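Local coordinates for vacuolar protein sorting-associated protein 53 (Saccharomyces cerevisiae, PDB 3NS4) that acts in the GARP tethering complex, linking endosome-derived vesicles to the late Golgi in retrograde transport, and is represented here by its C-terminal helical domain, at residues A56-K61 against I161-A166; S153-L158 against D193-K198. The protein carries 2 engineered substitutions. All coordinates share one frame; numbering follows the deposited sequence.

Contact 1: residues A56-K61 against I161-A166; sequences AGSKRK and IPWDLA
Arg60 carries most of this contact, its side chain curling back toward 161-166 rather than extending. CG lies anti to the carbonyl carbon, beside the backbone N (chi1 -67°), and further bends at chi2 and chi3 fold the chain over Pro162, so that Arg60 CG rests 3.8 Å from Pro162 CA. The same bends aim the guanidinium at the carbonyl of Ile161. Arg60 NH1 donates to Ile161 O at 3.0 Å, with an N-H...O angle of 153°; the oxygen sits at the edge of the guanidinium, close to its plane, whereas the nitrogen stands above the plane of the carbonyl. A second bond from NH1, to Ala157 O, helps fix the rotation of the group. Ser58 OG, also beside its own backbone N, comes to the edge of the Trp163 indole, 3.3 Å from Trp163 CD1, while its strongest polar partner is Ser54 O, earlier in the same loop. The Trp163 ring meets Phe53 and Trp168 as well. The arrangement is a loop-to-loop junction of a helical bundle: Trp163 centres an inverse gamma turn, and Asp164 follows at the N-cap position of helix 165-178.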
loop_
_atom_site.group_PDB
_atom_site.type_symbol
_atom_site.label_atom_id
_atom_site.label_comp_id
_atom_site.label_asym_id
_atom_site.label_seq_id
_atom_site.Cartn_x
_atom_site.Cartn_y
_atom_site.Cartn_z
ATOM N N ALA A 56 -4.258 -0.352 25.969
ATOM C CA ALA A 56 -4.754 -1.664 26.403
ATOM C C ALA A 56 -5.188 -2.306 25.039
ATOM O O ALA A 56 -4.893 -1.739 23.980
ATOM C CB ALA A 56 -5.917 -1.519 27.364
ATOM N N GLY A 57 -5.868 -3.453 25.001
ATOM C CA GLY A 57 -6.181 -4.052 23.680
ATOM C C GLY A 57 -4.937 -3.906 22.803
ATOM O O GLY A 57 -5.016 -3.552 21.624
ATOM N N SER A 58 -3.788 -4.154 23.442
ATOM C CA SER A 58 -2.424 -4.048 22.904
ATOM C C SER A 58 -1.504 -4.734 23.958
ATOM O O SER A 58 -2.042 -5.204 24.968
ATOM C CB SER A 58 -2.075 -2.575 22.692
ATOM O OG SER A 58 -2.958 -2.004 21.741
ATOM N N LYS A 59 -0.169 -4.831 23.817
ATOM C CA LYS A 59 0.748 -4.339 22.754
ATOM C C LYS A 59 0.472 -4.690 21.283
ATOM O O LYS A 59 -0.392 -5.530 20.985
ATOM C CB LYS A 59 2.178 -4.837 23.064
ATOM C CG LYS A 59 2.801 -4.278 24.334
ATOM C CD LYS A 59 4.196 -4.855 24.628
ATOM C CE LYS A 59 4.680 -4.356 25.996
ATOM N NZ LYS A 59 5.865 -5.094 26.517
ATOM N N ARG A 60 1.226 -4.034 20.383
ATOM C CA ARG A 60 1.175 -4.326 18.947
ATOM C C ARG A 60 1.778 -5.702 18.694
ATOM O O ARG A 60 2.765 -6.074 19.323
ATOM C CB ARG A 60 1.977 -3.321 18.117
ATOM C CG ARG A 60 1.470 -1.888 18.077
ATOM C CD ARG A 60 0.019 -1.733 17.600
ATOM N NE ARG A 60 -0.241 -2.438 16.350
ATOM C CZ ARG A 60 0.013 -1.946 15.141
ATOM N NH1 ARG A 60 0.550 -0.735 15.009
ATOM N NH2 ARG A 60 -0.241 -2.687 14.064
ATOM N N LYS A 61 1.202 -6.439 17.752
ATOM C CA LYS A 61 1.699 -7.758 17.370
ATOM C C LYS A 61 3.218 -7.744 17.033
ATOM O O LYS A 61 3.910 -8.708 17.345
ATOM C CB LYS A 61 0.848 -8.297 16.211
ATOM C CG LYS A 61 1.097 -9.747 15.772
ATOM C CD LYS A 61 0.355 -10.029 14.447
ATOM C CE LYS A 61 0.633 -11.431 13.870
ATOM N NZ LYS A 61 0.063 -11.545 12.481
ATOM N N ILE A 161 3.821 1.284 15.026
ATOM C CA ILE A 161 3.825 2.275 16.124
ATOM C C ILE A 161 2.779 1.868 17.172
ATOM O O ILE A 161 1.719 1.360 16.821
ATOM C CB ILE A 161 3.504 3.664 15.536
ATOM C CG1 ILE A 161 3.915 4.767 16.441
ATOM C CG2 ILE A 161 2.013 3.857 15.272
ATOM C CD1 ILE A 161 3.289 6.072 15.996
ATOM N N PRO A 162 3.092 2.012 18.466
ATOM C CA PRO A 162 2.017 1.663 19.429
ATOM C C PRO A 162 0.993 2.780 19.548
ATOM O O PRO A 162 1.169 3.838 18.953
ATOM C CB PRO A 162 2.762 1.460 20.748
ATOM C CG PRO A 162 4.068 2.224 20.567
ATOM C CD PRO A 162 4.414 2.144 19.113
ATOM N N TRP A 163 -0.085 2.540 20.282
ATOM C CA TRP A 163 -1.139 3.555 20.477
ATOM C C TRP A 163 -0.759 4.625 21.507
ATOM O O TRP A 163 -1.429 4.789 22.537
ATOM C CB TRP A 163 -2.479 2.895 20.852
ATOM C CG TRP A 163 -3.032 2.017 19.753
ATOM C CD1 TRP A 163 -3.191 0.645 19.765
ATOM C CD2 TRP A 163 -3.459 2.458 18.460
ATOM N NE1 TRP A 163 -3.715 0.224 18.564
ATOM C CE2 TRP A 163 -3.878 1.315 17.744
ATOM C CE3 TRP A 163 -3.532 3.718 17.836
ATOM C CZ2 TRP A 163 -4.367 1.395 16.433
ATOM C CZ3 TRP A 163 -4.018 3.792 16.531
ATOM C CH2 TRP A 163 -4.433 2.638 15.847
ATOM N N ASP A 164 0.326 5.340 21.208
ATOM C CA ASP A 164 0.856 6.398 22.062
ATOM C C ASP A 164 0.495 7.730 21.434
ATOM O O ASP A 164 1.123 8.176 20.469
ATOM C CB ASP A 164 2.381 6.237 22.216
ATOM C CG ASP A 164 3.011 7.285 23.134
ATOM O OD1 ASP A 164 2.300 7.869 23.985
ATOM O OD2 ASP A 164 4.236 7.514 23.011
ATOM N N LEU A 165 -0.532 8.356 21.992
ATOM C CA LEU A 165 -1.021 9.621 21.491
ATOM C C LEU A 165 0.094 10.663 21.359
ATOM O O LEU A 165 0.147 11.396 20.377
ATOM C CB LEU A 165 -2.170 10.115 22.366
ATOM C CG LEU A 165 -3.143 11.055 21.650
ATOM C CD1 LEU A 165 -4.455 11.154 22.388
ATOM C CD2 LEU A 165 -2.563 12.415 21.464
ATOM N N ALA A 166 0.990 10.708 22.344
ATOM C CA ALA A 166 2.127 11.644 22.340
ATOM C C ALA A 166 3.025 11.434 21.124
ATOM O O ALA A 166 3.436 12.393 20.477
ATOM C CB ALA A 166 2.939 11.528 23.633
#

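Contact 2: residues S153-L158 against D193-K198; sequences SFVLAL and DLFIFK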
loop_
_atom_site.group_PDB
_atom_site.type_symbol
_atom_site.label_atom_id
_atom_site.label_comp_id
_atom_site.label_asym_id
_atom_site.label_seq_id
_atom_site.Cartn_x
_atom_site.Cartn_y
_atom_site.Cartn_z
ATOM N N SER A 153 -2.485 7.588 8.308
ATOM C CA SER A 153 -2.653 6.949 9.575
ATOM C C SER A 153 -2.584 5.475 9.489
ATOM O O SER A 153 -2.046 4.810 10.388
ATOM C CB SER A 153 -4.002 7.346 10.117
ATOM O OG SER A 153 -4.054 8.759 10.204
ATOM N N PHE A 154 -3.155 4.949 8.420
ATOM C CA PHE A 154 -3.161 3.520 8.242
ATOM C C PHE A 154 -1.714 3.121 8.029
ATOM O O PHE A 154 -1.204 2.212 8.702
ATOM C CB PHE A 154 -4.064 3.139 7.093
ATOM C CG PHE A 154 -4.460 1.709 7.104
ATOM C CD1 PHE A 154 -4.300 0.941 8.268
ATOM C CD2 PHE A 154 -5.107 1.133 5.995
ATOM C CE1 PHE A 154 -4.689 -0.424 8.304
ATOM C CE2 PHE A 154 -5.509 -0.233 6.035
ATOM C CZ PHE A 154 -5.295 -1.013 7.187
ATOM N N VAL A 155 -1.021 3.860 7.165
ATOM C CA VAL A 155 0.385 3.579 6.963
ATOM C C VAL A 155 1.124 3.536 8.298
ATOM O O VAL A 155 1.744 2.525 8.625
ATOM C CB VAL A 155 1.009 4.591 6.059
ATOM C CG1 VAL A 155 2.494 4.389 5.989
ATOM C CG2 VAL A 155 0.404 4.455 4.690
ATOM N N LEU A 156 1.031 4.607 9.082
ATOM C CA LEU A 156 1.734 4.657 10.368
ATOM C C LEU A 156 1.390 3.476 11.305
ATOM O O LEU A 156 2.262 2.886 11.965
ATOM C CB LEU A 156 1.454 5.993 11.071
ATOM C CG LEU A 156 2.279 6.272 12.334
ATOM C CD1 LEU A 156 3.782 6.283 12.005
ATOM C CD2 LEU A 156 1.841 7.590 12.942
ATOM N N ALA A 157 0.107 3.142 11.366
ATOM C CA ALA A 157 -0.299 2.028 12.172
ATOM C C ALA A 157 0.366 0.779 11.601
ATOM O O ALA A 157 0.924 -0.016 12.338
ATOM C CB ALA A 157 -1.802 1.905 12.168
ATOM N N LEU A 158 0.354 0.630 10.280
ATOM C CA LEU A 158 0.949 -0.556 9.668
ATOM C C LEU A 158 2.418 -0.628 10.004
ATOM O O LEU A 158 2.933 -1.722 10.211
ATOM C CB LEU A 158 0.710 -0.630 8.154
ATOM C CG LEU A 158 -0.766 -0.839 7.877
ATOM C CD1 LEU A 158 -1.102 -0.574 6.462
ATOM C CD2 LEU A 158 -1.143 -2.230 8.281
ATOM N N ASP A 193 -6.739 10.355 -3.528
ATOM C CA ASP A 193 -5.715 9.342 -3.826
ATOM C C ASP A 193 -5.563 8.454 -2.598
ATOM O O ASP A 193 -5.233 8.942 -1.524
ATOM C CB ASP A 193 -4.380 10.012 -4.179
ATOM C CG ASP A 193 -3.284 9.016 -4.581
ATOM O OD1 ASP A 193 -2.128 9.482 -4.706
ATOM O OD2 ASP A 193 -3.546 7.793 -4.773
ATOM N N LEU A 194 -5.826 7.160 -2.760
ATOM C CA LEU A 194 -5.751 6.195 -1.669
ATOM C C LEU A 194 -4.424 5.459 -1.606
ATOM O O LEU A 194 -4.295 4.483 -0.860
ATOM C CB LEU A 194 -6.836 5.143 -1.833
ATOM C CG LEU A 194 -8.306 5.538 -1.905
ATOM C CD1 LEU A 194 -9.109 4.305 -2.242
ATOM C CD2 LEU A 194 -8.812 6.132 -0.616
ATOM N N PHE A 195 -3.460 5.873 -2.428
ATOM C CA PHE A 195 -2.159 5.237 -2.411
ATOM C C PHE A 195 -2.330 3.740 -2.655
ATOM O O PHE A 195 -3.208 3.339 -3.398
ATOM C CB PHE A 195 -1.533 5.508 -1.050
ATOM C CG PHE A 195 -0.126 5.022 -0.903
ATOM C CD1 PHE A 195 0.828 5.261 -1.895
ATOM C CD2 PHE A 195 0.278 4.407 0.268
ATOM C CE1 PHE A 195 2.170 4.837 -1.743
ATOM C CE2 PHE A 195 1.607 3.986 0.443
ATOM C CZ PHE A 195 2.555 4.198 -0.568
ATOM N N ILE A 196 -1.536 2.923 -1.977
ATOM C CA ILE A 196 -1.573 1.476 -2.120
ATOM C C ILE A 196 -2.948 0.858 -1.773
ATOM O O ILE A 196 -3.242 -0.273 -2.142
ATOM C CB ILE A 196 -0.480 0.857 -1.216
ATOM C CG1 ILE A 196 -0.092 -0.529 -1.698
ATOM C CG2 ILE A 196 -0.928 0.809 0.254
ATOM C CD1 ILE A 196 0.559 -0.579 -3.052
ATOM N N PHE A 197 -3.790 1.600 -1.062
ATOM C CA PHE A 197 -5.069 1.066 -0.641
ATOM C C PHE A 197 -6.056 1.082 -1.776
ATOM O O PHE A 197 -7.209 0.694 -1.627
ATOM C CB PHE A 197 -5.550 1.813 0.579
ATOM C CG PHE A 197 -4.522 1.858 1.665
ATOM C CD1 PHE A 197 -4.161 0.698 2.357
ATOM C CD2 PHE A 197 -3.887 3.052 1.997
ATOM C CE1 PHE A 197 -3.189 0.730 3.365
ATOM C CE2 PHE A 197 -2.914 3.102 3.037
ATOM C CZ PHE A 197 -2.566 1.928 3.702
ATOM N N LYS A 198 -5.575 1.550 -2.922
ATOM C CA LYS A 198 -6.332 1.521 -4.156
ATOM C C LYS A 198 -6.735 0.036 -4.334
ATOM O O LYS A 198 -7.778 -0.307 -4.906
ATOM C CB LYS A 198 -5.429 1.989 -5.339
ATOM C CG LYS A 198 -6.011 1.557 -6.623
ATOM C CD LYS A 198 -5.390 2.042 -7.897
ATOM C CE LYS A 198 -6.314 1.484 -9.036
ATOM N NZ LYS A 198 -6.492 2.407 -10.205
#
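From its 3-10 turn, Phe197 projects onto helix 149-159, and its ring does nearly all the touching. CB leads toward the helix, with CG anti to the carbonyl carbon and beside the backbone N (chi1 -52°). Along one side of the ring, Phe197 CD1 is 3.8 Å from Phe154 CD2, and Phe197 CE1 then makes the closest approach, 3.3 Å from Phe154 CD2. On the other side, Phe197 CE2 reaches Val155 CG2 at 3.9 Å. At the tip, Phe197 CZ lies 3.5 Å from Phe154 CD2, while Val155 CG2 and Leu158 CD1 stand at the ring edge, each 4.0 Å from Phe197 CZ. The Phe154 and Phe197 rings are tilted by 23° with centroids 4.9 Å apart, slid so that they barely overlap; Phe154 CD2 stands over one face of Phe197. Ile196 CG2 also lies over the centre of a Phe197 face, and Leu158 CD1 over that of a Phe154 face; the Phe154 ring also stacks with Phe207. Phe195 adds a looser touch to Val155, its backbone N held by Asp193 OD2 in an Asx turn. An alanine in place of Phe197 would probably loosen the seating of this turn on the helix, since the ring contacts to Phe154, Val155 and Leu158 would go. No hydrogen bond crosses between the segments, so their attachment depends on the fit of buried apolar and aromatic groups.

From the N terminus, helix 20-47 runs into the loop holding 56-61, and the chain then passes through helices 64-87, 102-125 and 132-142 to reach helix 149-159. Contact 1 closes a long loop when 161-166 meets 56-61. Contact 2 opens before that closure, at 153-158, and closes after helix 165-178, when the chain returns at 193-198; the two loops therefore cross. The centres of the two contacts lie about 18 Å apart, contact 2 deep in the chain and contact 1 farther out. Helix 149-159 bridges them: Ile161 CG2 packs 3.5 Å from Leu156 O. Together they tie the loop after the first helix and the approach to helix 201-212 to this one helix and its exit.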